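Local coordinates for dual specificity protein phosphatase 12 (Homo sapiens, PDB 4KI9) that removes phosphate from phosphotyrosine and from phosphoserine or phosphothreonine in proteins, this chain being its catalytic domain, at residues D58-R70 with V146-K160. The protein carries 2 engineered substitutions. Numbering follows the deposited sequence.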
ATOM      1  N   ASP A  58       3.582  -7.152   9.750  1.00 29.14           N
ATOM      2  CA  ASP A  58       2.858  -8.007   8.824  1.00 28.14           C
ATOM      3  C   ASP A  58       2.025  -9.036   9.584  1.00 31.97           C
ATOM      4  O   ASP A  58       2.305 -10.238   9.523  1.00 33.21           O
ATOM      5  CB  ASP A  58       3.817  -8.718   7.873  1.00 28.88           C
ATOM      6  CG  ASP A  58       3.089  -9.443   6.763  1.00 36.29           C
ATOM      7  OD1 ASP A  58       1.881  -9.173   6.561  1.00 33.30           O
ATOM      8  OD2 ASP A  58       3.726 -10.273   6.091  1.00 37.87           O
ATOM      9  N   LYS A  59       1.016  -8.563  10.307  1.00 32.18           N
ATOM     10  CA  LYS A  59       0.151  -9.452  11.093  1.00 31.16           C
ATOM     11  C   LYS A  59      -1.306  -9.132  10.793  1.00 25.66           C
ATOM     12  O   LYS A  59      -1.639  -7.980  10.517  1.00 24.15           O
ATOM     13  CB  LYS A  59       0.419  -9.270  12.589  1.00 30.63           C
ATOM     14  CG  LYS A  59       1.833  -9.627  13.031  1.00 44.29           C
ATOM     15  CD  LYS A  59       2.014  -9.427  14.533  1.00 54.21           C
ATOM     16  CE  LYS A  59       3.399  -9.885  15.008  1.00 62.73           C
ATOM     17  NZ  LYS A  59       3.674  -9.524  16.440  1.00 59.41           N
ATOM     18  N   PRO A  60      -2.183 -10.149  10.840  1.00 32.03           N
ATOM     19  CA  PRO A  60      -3.623  -9.943  10.647  1.00 26.99           C
ATOM     20  C   PRO A  60      -4.185  -8.940  11.632  1.00 28.12           C
ATOM     21  O   PRO A  60      -5.139  -8.231  11.292  1.00 32.10           O
ATOM     22  CB  PRO A  60      -4.216 -11.334  10.924  1.00 32.77           C
ATOM     23  CG  PRO A  60      -3.114 -12.273  10.603  1.00 38.42           C
ATOM     24  CD  PRO A  60      -1.846 -11.578  11.011  1.00 36.59           C
ATOM     25  N   GLU A  61      -3.604  -8.872  12.829  1.00 24.03           N
ATOM     26  CA  GLU A  61      -4.086  -7.938  13.849  1.00 32.71           C
ATOM     27  C   GLU A  61      -3.672  -6.502  13.548  1.00 30.77           C
ATOM     28  O   GLU A  61      -4.203  -5.568  14.150  1.00 31.36           O
ATOM     29  CB  GLU A  61      -3.595  -8.306  15.254  1.00 37.92           C
ATOM     30  CG  GLU A  61      -3.534  -9.789  15.541  1.00 48.12           C
ATOM     31  CD  GLU A  61      -2.210 -10.381  15.115  1.00 53.70           C
ATOM     32  OE1 GLU A  61      -1.182 -10.061  15.754  1.00 61.32           O
ATOM     33  OE2 GLU A  61      -2.193 -11.142  14.127  1.00 47.78           O
ATOM     34  N   THR A  62      -2.717  -6.321  12.639  1.00 25.00           N
ATOM     35  CA  THR A  62      -2.269  -4.970  12.304  1.00 25.01           C
ATOM     36  C   THR A  62      -3.386  -4.199  11.629  1.00 25.66           C
ATOM     37  O   THR A  62      -4.006  -4.695  10.695  1.00 23.40           O
ATOM     38  CB  THR A  62      -1.031  -4.975  11.387  1.00 21.65           C
ATOM     39  OG1 THR A  62       0.072  -5.570  12.081  1.00 28.36           O
ATOM     40  CG2 THR A  62      -0.661  -3.557  10.989  1.00 22.24           C
ATOM     41  N   ASP A  63      -3.649  -2.989  12.114  1.00 22.53           N
ATOM     42  CA  ASP A  63      -4.640  -2.125  11.491  1.00 19.93           C
ATOM     43  C   ASP A  63      -3.999  -1.293  10.389  1.00 22.45           C
ATOM     44  O   ASP A  63      -3.455  -0.216  10.650  1.00 25.10           O
ATOM     45  CB  ASP A  63      -5.293  -1.213  12.537  1.00 20.04           C
ATOM     46  CG  ASP A  63      -6.304  -0.250  11.930  1.00 22.52           C
ATOM     47  OD1 ASP A  63      -6.663  -0.401  10.746  1.00 22.89           O
ATOM     48  OD2 ASP A  63      -6.771   0.660  12.648  1.00 21.64           O
ATOM     49  N   LEU A  64      -4.059  -1.796   9.159  1.00 18.82           N
ATOM     50  CA  LEU A  64      -3.659  -1.021   7.994  1.00 23.80           C
ATOM     51  C   LEU A  64      -4.810  -0.150   7.511  1.00 20.96           C
ATOM     52  O   LEU A  64      -4.599   0.945   6.962  1.00 18.82           O
ATOM     53  CB  LEU A  64      -3.239  -1.946   6.856  1.00 26.57           C
ATOM     54  CG  LEU A  64      -1.766  -2.271   6.629  1.00 30.77           C
ATOM     55  CD1 LEU A  64      -1.624  -2.787   5.222  1.00 26.37           C
ATOM     56  CD2 LEU A  64      -0.876  -1.060   6.848  1.00 25.82           C
ATOM     57  N   LEU A  65      -6.029  -0.647   7.702  1.00 19.11           N
ATOM     58  CA  LEU A  65      -7.242   0.018   7.199  1.00 17.02           C
ATOM     59  C   LEU A  65      -7.293   1.511   7.519  1.00 16.75           C
ATOM     60  O   LEU A  65      -7.620   2.322   6.655  1.00 18.12           O
ATOM     61  CB  LEU A  65      -8.500  -0.679   7.745  1.00 15.48           C
ATOM     62  CG  LEU A  65      -9.860  -0.069   7.370  1.00 17.29           C
ATOM     63  CD1 LEU A  65     -10.019   0.030   5.851  1.00 14.95           C
ATOM     64  CD2 LEU A  65     -10.995  -0.931   7.940  1.00 17.55           C
ATOM     65  N   SER A  66      -6.960   1.866   8.759  1.00 15.39           N
ATOM     66  CA  SER A  66      -7.047   3.242   9.228  1.00 17.69           C
ATOM     67  C   SER A  66      -6.062   4.168   8.513  1.00 19.36           C
ATOM     68  O   SER A  66      -6.270   5.375   8.474  1.00 16.32           O
ATOM     69  CB  SER A  66      -6.821   3.296  10.746  1.00 22.22           C
ATOM     70  OG  SER A  66      -7.865   2.605  11.433  1.00 25.99           O
ATOM     71  N   HIS A  67      -5.005   3.592   7.937  1.00 18.10           N
ATOM     72  CA  HIS A  67      -3.968   4.366   7.232  1.00 17.47           C
ATOM     73  C   HIS A  67      -4.107   4.414   5.709  1.00 18.67           C
ATOM     74  O   HIS A  67      -3.306   5.073   5.032  1.00 15.17           O
ATOM     75  CB  HIS A  67      -2.582   3.813   7.582  1.00 15.07           C
ATOM     76  CG  HIS A  67      -2.303   3.805   9.043  1.00 23.00           C
ATOM     77  ND1 HIS A  67      -2.648   2.748   9.858  1.00 36.45           N
ATOM     78  CD2 HIS A  67      -1.769   4.746   9.856  1.00 24.31           C
ATOM     79  CE1 HIS A  67      -2.300   3.023  11.101  1.00 32.58           C
ATOM     80  NE2 HIS A  67      -1.766   4.230  11.129  1.00 33.94           N
ATOM     81  N   LEU A  68      -5.110   3.727   5.165  1.00 16.25           N
ATOM     82  CA  LEU A  68      -5.206   3.554   3.720  1.00 15.80           C
ATOM     83  C   LEU A  68      -5.461   4.844   2.943  1.00 18.26           C
ATOM     84  O   LEU A  68      -4.882   5.036   1.885  1.00 19.67           O
ATOM     85  CB  LEU A  68      -6.262   2.490   3.338  1.00 13.69           C
ATOM     86  CG  LEU A  68      -5.953   1.042   3.730  1.00 16.47           C
ATOM     87  CD1 LEU A  68      -7.117   0.088   3.328  1.00 17.50           C
ATOM     88  CD2 LEU A  68      -4.609   0.594   3.140  1.00 19.07           C
ATOM     89  N   ASP A  69      -6.344   5.710   3.431  1.00 15.54           N
ATOM     90  CA  ASP A  69      -6.571   6.967   2.733  1.00 15.44           C
ATOM     91  C   ASP A  69      -5.309   7.849   2.703  1.00 16.33           C
ATOM     92  O   ASP A  69      -5.026   8.452   1.684  1.00 14.99           O
ATOM     93  CB  ASP A  69      -7.758   7.734   3.308  1.00 22.09           C
ATOM     94  CG  ASP A  69      -9.114   7.187   2.819  1.00 23.03           C
ATOM     95  OD1 ASP A  69     -10.137   7.524   3.432  1.00 27.49           O
ATOM     96  OD2 ASP A  69      -9.160   6.428   1.831  1.00 19.76           O
ATOM     97  N   ARG A  70      -4.552   7.890   3.802  1.00 14.47           N
ATOM     98  CA  ARG A  70      -3.277   8.635   3.849  1.00 17.39           C
ATOM     99  C   ARG A  70      -2.266   8.056   2.857  1.00 20.75           C
ATOM    100  O   ARG A  70      -1.588   8.780   2.119  1.00 15.42           O
ATOM    101  CB  ARG A  70      -2.662   8.549   5.250  1.00 17.46           C
ATOM    102  CG  ARG A  70      -3.336   9.387   6.348  1.00 19.84           C
ATOM    103  CD  ARG A  70      -2.830   8.905   7.740  1.00 23.60           C
ATOM    104  NE  ARG A  70      -3.166   9.841   8.806  1.00 32.30           N
ATOM    105  CZ  ARG A  70      -2.666   9.811  10.045  1.00 41.32           C
ATOM    106  NH1 ARG A  70      -1.785   8.880  10.418  1.00 39.90           N
ATOM    107  NH2 ARG A  70      -3.054  10.727  10.925  1.00 33.05           N
ATOM    108  N   VAL A 146     -11.897   5.516   4.204  1.00 19.22           N
ATOM    109  CA  VAL A 146     -11.904   5.177   5.620  1.00 23.77           C
ATOM    110  C   VAL A 146     -12.900   6.129   6.266  1.00 30.30           C
ATOM    111  O   VAL A 146     -12.543   7.229   6.674  1.00 34.93           O
ATOM    112  CB  VAL A 146     -10.522   5.369   6.293  1.00 31.29           C
ATOM    113  CG1 VAL A 146     -10.571   4.914   7.741  1.00 32.17           C
ATOM    114  CG2 VAL A 146      -9.413   4.626   5.528  1.00 25.26           C
ATOM    115  N   ASP A 147     -14.161   5.716   6.325  1.00 27.48           N
ATOM    116  CA  ASP A 147     -15.217   6.557   6.880  1.00 23.19           C
ATOM    117  C   ASP A 147     -15.341   6.312   8.385  1.00 26.85           C
ATOM    118  O   ASP A 147     -15.971   5.346   8.813  1.00 27.79           O
ATOM    119  CB  ASP A 147     -16.527   6.245   6.144  1.00 30.38           C
ATOM    120  CG  ASP A 147     -17.724   7.018   6.679  1.00 33.57           C
ATOM    121  OD1 ASP A 147     -18.826   6.807   6.131  1.00 41.66           O
ATOM    122  OD2 ASP A 147     -17.587   7.819   7.631  1.00 34.19           O
ATOM    123  N   THR A 148     -14.758   7.192   9.195  1.00 23.89           N
ATOM    124  CA  THR A 148     -14.678   6.930  10.632  1.00 31.24           C
ATOM    125  C   THR A 148     -16.024   7.062  11.331  1.00 36.00           C
ATOM    126  O   THR A 148     -16.154   6.724  12.502  1.00 38.24           O
ATOM    127  CB  THR A 148     -13.680   7.852  11.336  1.00 35.01           C
ATOM    128  OG1 THR A 148     -14.095   9.210  11.164  1.00 39.63           O
ATOM    129  CG2 THR A 148     -12.277   7.661  10.773  1.00 32.52           C
ATOM    130  N   SER A 149     -17.031   7.547  10.616  1.00 37.68           N
ATOM    131  CA  SER A 149     -18.344   7.705  11.218  1.00 38.80           C
ATOM    132  C   SER A 149     -19.250   6.538  10.857  1.00 38.64           C
ATOM    133  O   SER A 149     -20.375   6.454  11.338  1.00 45.95           O
ATOM    134  CB  SER A 149     -18.990   9.020  10.777  1.00 41.18           C
ATOM    135  OG  SER A 149     -19.751   8.828   9.598  1.00 44.80           O
ATOM    136  N   SER A 150     -18.764   5.635  10.010  1.00 32.80           N
ATOM    137  CA  SER A 150     -19.584   4.507   9.583  1.00 31.52           C
ATOM    138  C   SER A 150     -19.673   3.449  10.675  1.00 30.66           C
ATOM    139  O   SER A 150     -18.795   3.345  11.537  1.00 26.19           O
ATOM    140  CB  SER A 150     -19.060   3.891   8.280  1.00 29.07           C
ATOM    141  OG  SER A 150     -17.820   3.248   8.488  1.00 26.99           O
ATOM    142  N   ALA A 151     -20.753   2.678  10.646  1.00 32.45           N
ATOM    143  CA  ALA A 151     -20.917   1.582  11.582  1.00 32.67           C
ATOM    144  C   ALA A 151     -19.892   0.498  11.289  1.00 29.03           C
ATOM    145  O   ALA A 151     -19.446  -0.197  12.199  1.00 32.01           O
ATOM    146  CB  ALA A 151     -22.344   1.013  11.508  1.00 31.41           C
ATOM    147  N   ILE A 152     -19.531   0.346  10.017  1.00 26.31           N
ATOM    148  CA  ILE A 152     -18.513  -0.629   9.623  1.00 28.68           C
ATOM    149  C   ILE A 152     -17.170  -0.318  10.291  1.00 26.56           C
ATOM    150  O   ILE A 152     -16.522  -1.210  10.844  1.00 22.22           O
ATOM    151  CB  ILE A 152     -18.320  -0.688   8.095  1.00 28.74           C
ATOM    152  CG1 ILE A 152     -19.497  -1.382   7.428  1.00 32.97           C
ATOM    153  CG2 ILE A 152     -17.035  -1.444   7.727  1.00 25.55           C
ATOM    154  CD1 ILE A 152     -19.432  -1.306   5.935  1.00 36.68           C
ATOM    155  N   TYR A 153     -16.759   0.943  10.251  1.00 21.18           N
ATOM    156  CA  TYR A 153     -15.483   1.333  10.858  1.00 21.22           C
ATOM    157  C   TYR A 153     -15.522   1.215  12.374  1.00 24.61           C
ATOM    158  O   TYR A 153     -14.570   0.735  13.000  1.00 22.96           O
ATOM    159  CB  TYR A 153     -15.072   2.773  10.464  1.00 20.66           C
ATOM    160  CG  TYR A 153     -13.679   3.112  10.965  1.00 20.29           C
ATOM    161  CD1 TYR A 153     -13.495   3.921  12.075  1.00 21.34           C
ATOM    162  CD2 TYR A 153     -12.554   2.574  10.349  1.00 22.61           C
ATOM    163  CE1 TYR A 153     -12.221   4.217  12.544  1.00 22.36           C
ATOM    164  CE2 TYR A 153     -11.272   2.863  10.810  1.00 19.89           C
ATOM    165  CZ  TYR A 153     -11.111   3.685  11.905  1.00 21.83           C
ATOM    166  OH  TYR A 153      -9.844   3.960  12.386  1.00 22.71           O
ATOM    167  N   LYS A 154     -16.622   1.650  12.977  1.00 24.68           N
ATOM    168  CA  LYS A 154     -16.719   1.589  14.430  1.00 28.88           C
ATOM    169  C   LYS A 154     -16.661   0.146  14.914  1.00 27.81           C
ATOM    170  O   LYS A 154     -15.947  -0.154  15.866  1.00 24.49           O
ATOM    171  CB  LYS A 154     -17.977   2.299  14.929  1.00 33.91           C
ATOM    172  CG  LYS A 154     -17.927   3.811  14.728  1.00 37.32           C
ATOM    173  CD  LYS A 154     -19.282   4.453  14.929  1.00 41.80           C
ATOM    174  CE  LYS A 154     -19.196   5.951  14.682  1.00 47.55           C
ATOM    175  NZ  LYS A 154     -20.544   6.581  14.597  1.00 51.79           N
ATOM    176  N   GLN A 155     -17.394  -0.750  14.252  1.00 26.13           N
ATOM    177  CA  GLN A 155     -17.387  -2.155  14.662  1.00 28.54           C
ATOM    178  C   GLN A 155     -15.987  -2.751  14.511  1.00 26.43           C
ATOM    179  O   GLN A 155     -15.521  -3.498  15.366  1.00 23.90           O
ATOM    180  CB  GLN A 155     -18.405  -2.973  13.857  1.00 27.15           C
ATOM    181  CG  GLN A 155     -18.523  -4.401  14.330  1.00 30.23           C
ATOM    182  CD  GLN A 155     -19.170  -4.507  15.703  1.00 35.34           C
ATOM    183  OE1 GLN A 155     -19.828  -3.573  16.165  1.00 33.67           O
ATOM    184  NE2 GLN A 155     -18.977  -5.648  16.365  1.00 34.27           N
ATOM    185  N   TYR A 156     -15.316  -2.408  13.419  1.00 23.43           N
ATOM    186  CA  TYR A 156     -13.958  -2.868  13.165  1.00 23.05           C
ATOM    187  C   TYR A 156     -12.971  -2.434  14.258  1.00 20.69           C
ATOM    188  O   TYR A 156     -12.110  -3.216  14.672  1.00 23.71           O
ATOM    189  CB  TYR A 156     -13.498  -2.322  11.812  1.00 22.20           C
ATOM    190  CG  TYR A 156     -12.018  -2.432  11.531  1.00 24.51           C
ATOM    191  CD1 TYR A 156     -11.171  -1.329  11.682  1.00 21.59           C
ATOM    192  CD2 TYR A 156     -11.470  -3.617  11.065  1.00 26.21           C
ATOM    193  CE1 TYR A 156      -9.808  -1.424  11.402  1.00 16.83           C
ATOM    194  CE2 TYR A 156     -10.109  -3.719  10.777  1.00 25.64           C
ATOM    195  CZ  TYR A 156      -9.290  -2.617  10.944  1.00 22.15           C
ATOM    196  OH  TYR A 156      -7.948  -2.718  10.653  1.00 24.16           O
ATOM    197  N   ARG A 157     -13.083  -1.187  14.708  1.00 20.19           N
ATOM    198  CA  ARG A 157     -12.195  -0.679  15.757  1.00 18.90           C
ATOM    199  C   ARG A 157     -12.511  -1.285  17.138  1.00 22.20           C
ATOM    200  O   ARG A 157     -11.616  -1.537  17.938  1.00 26.07           O
ATOM    201  CB  ARG A 157     -12.216   0.854  15.802  1.00 23.89           C
ATOM    202  CG  ARG A 157     -11.538   1.554  14.596  1.00 20.79           C
ATOM    203  CD  ARG A 157     -10.045   1.256  14.471  1.00 20.95           C
ATOM    204  NE  ARG A 157      -9.382   1.317  15.772  1.00 21.57           N
ATOM    205  CZ  ARG A 157      -8.287   0.634  16.097  1.00 23.39           C
ATOM    206  NH1 ARG A 157      -7.693  -0.158  15.207  1.00 23.83           N
ATOM    207  NH2 ARG A 157      -7.789   0.735  17.325  1.00 23.03           N
ATOM    208  N   LEU A 158     -13.782  -1.528  17.418  1.00 20.17           N
ATOM    209  CA  LEU A 158     -14.140  -2.234  18.645  1.00 19.88           C
ATOM    210  C   LEU A 158     -13.516  -3.627  18.639  1.00 22.53           C
ATOM    211  O   LEU A 158     -13.005  -4.091  19.659  1.00 21.75           O
ATOM    212  CB  LEU A 158     -15.663  -2.346  18.809  1.00 27.98           C
ATOM    213  CG  LEU A 158     -16.463  -1.061  19.012  1.00 27.24           C
ATOM    214  CD1 LEU A 158     -17.943  -1.373  19.072  1.00 27.04           C
ATOM    215  CD2 LEU A 158     -16.005  -0.381  20.303  1.00 27.65           C
ATOM    216  N   GLN A 159     -13.561  -4.297  17.490  1.00 22.07           N
ATOM    217  CA  GLN A 159     -12.991  -5.642  17.391  1.00 27.60           C
ATOM    218  C   GLN A 159     -11.478  -5.607  17.548  1.00 21.45           C
ATOM    219  O   GLN A 159     -10.892  -6.476  18.187  1.00 29.10           O
ATOM    220  CB  GLN A 159     -13.392  -6.307  16.067  1.00 27.70           C
ATOM    221  CG  GLN A 159     -14.904  -6.529  15.975  1.00 45.92           C
ATOM    222  CD  GLN A 159     -15.340  -7.264  14.720  1.00 57.92           C
ATOM    223  OE1 GLN A 159     -16.525  -7.288  14.386  1.00 57.55           O
ATOM    224  NE2 GLN A 159     -14.386  -7.874  14.023  1.00 64.13           N
ATOM    225  N   LYS A 160     -10.849  -4.591  16.969  1.00 19.19           N
ATOM    226  CA  LYS A 160      -9.400  -4.436  17.095  1.00 21.53           C
ATOM    227  C   LYS A 160      -8.896  -4.343  18.531  1.00 22.01           C
ATOM    228  O   LYS A 160      -7.810  -4.845  18.842  1.00 21.51           O
ATOM    229  CB  LYS A 160      -8.911  -3.249  16.251  1.00 26.23           C
ATOM    230  CG  LYS A 160      -8.676  -3.629  14.792  1.00 29.87           C
ATOM    231  CD  LYS A 160      -7.431  -4.500  14.679  1.00 32.29           C
ATOM    232  CE  LYS A 160      -7.257  -5.064  13.289  1.00 26.84           C
ATOM    233  NZ  LYS A 160      -8.210  -6.160  13.041  1.00 27.75           N
TER
HETATM  234  O   HOH W   1      -7.699  -7.538  10.745  1.00 23.91           O
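Val-146 packs against Leu-65, Ser-66 and Asp-69. Val-146 CG2 lies 3.1 Å from Leu-65 O, and its CG1 faces Ser-66 CA. The backbone N of Val-146 donates to Asp-69 OD1 at 2.8 Å, nearly straight at 172° but from above the carboxylate plane. Asp-69 OD2 turns to Tyr-139 and Lys-106. Leu-65 lays CD2 over the centre of one face of the Tyr-156 ring, a CH-pi contact 3.7 Å from the centroid. CG of Lys-160 covers the opposite face, toward the rim. The contact thus fastens the C-terminal helix 151-160 to the dual-specificity phosphatase core, on the loop that follows strand 50-55. In that loop Asp-63 forms an Asx motif. Asp-63 OD1 accepts from Ser-66 N and, at 2.7 Å, from Tyr-156 OH, which arrive from opposite faces of the carboxylate. With CG anti to the backbone N (chi1 178°), Asp-63 OD2 meets Arg-157 NH1 in a salt bridge of 2.8 Å. Ser-66 OG also donates to Asp-63 OD2. An alanine here is likely to leave Arg-157 without this countercharge, and the Tyr-156 hydroxyl and Ser-66 N without this acceptor. Near the helix end, one water links Pro-60 O to Lys-160 NZ.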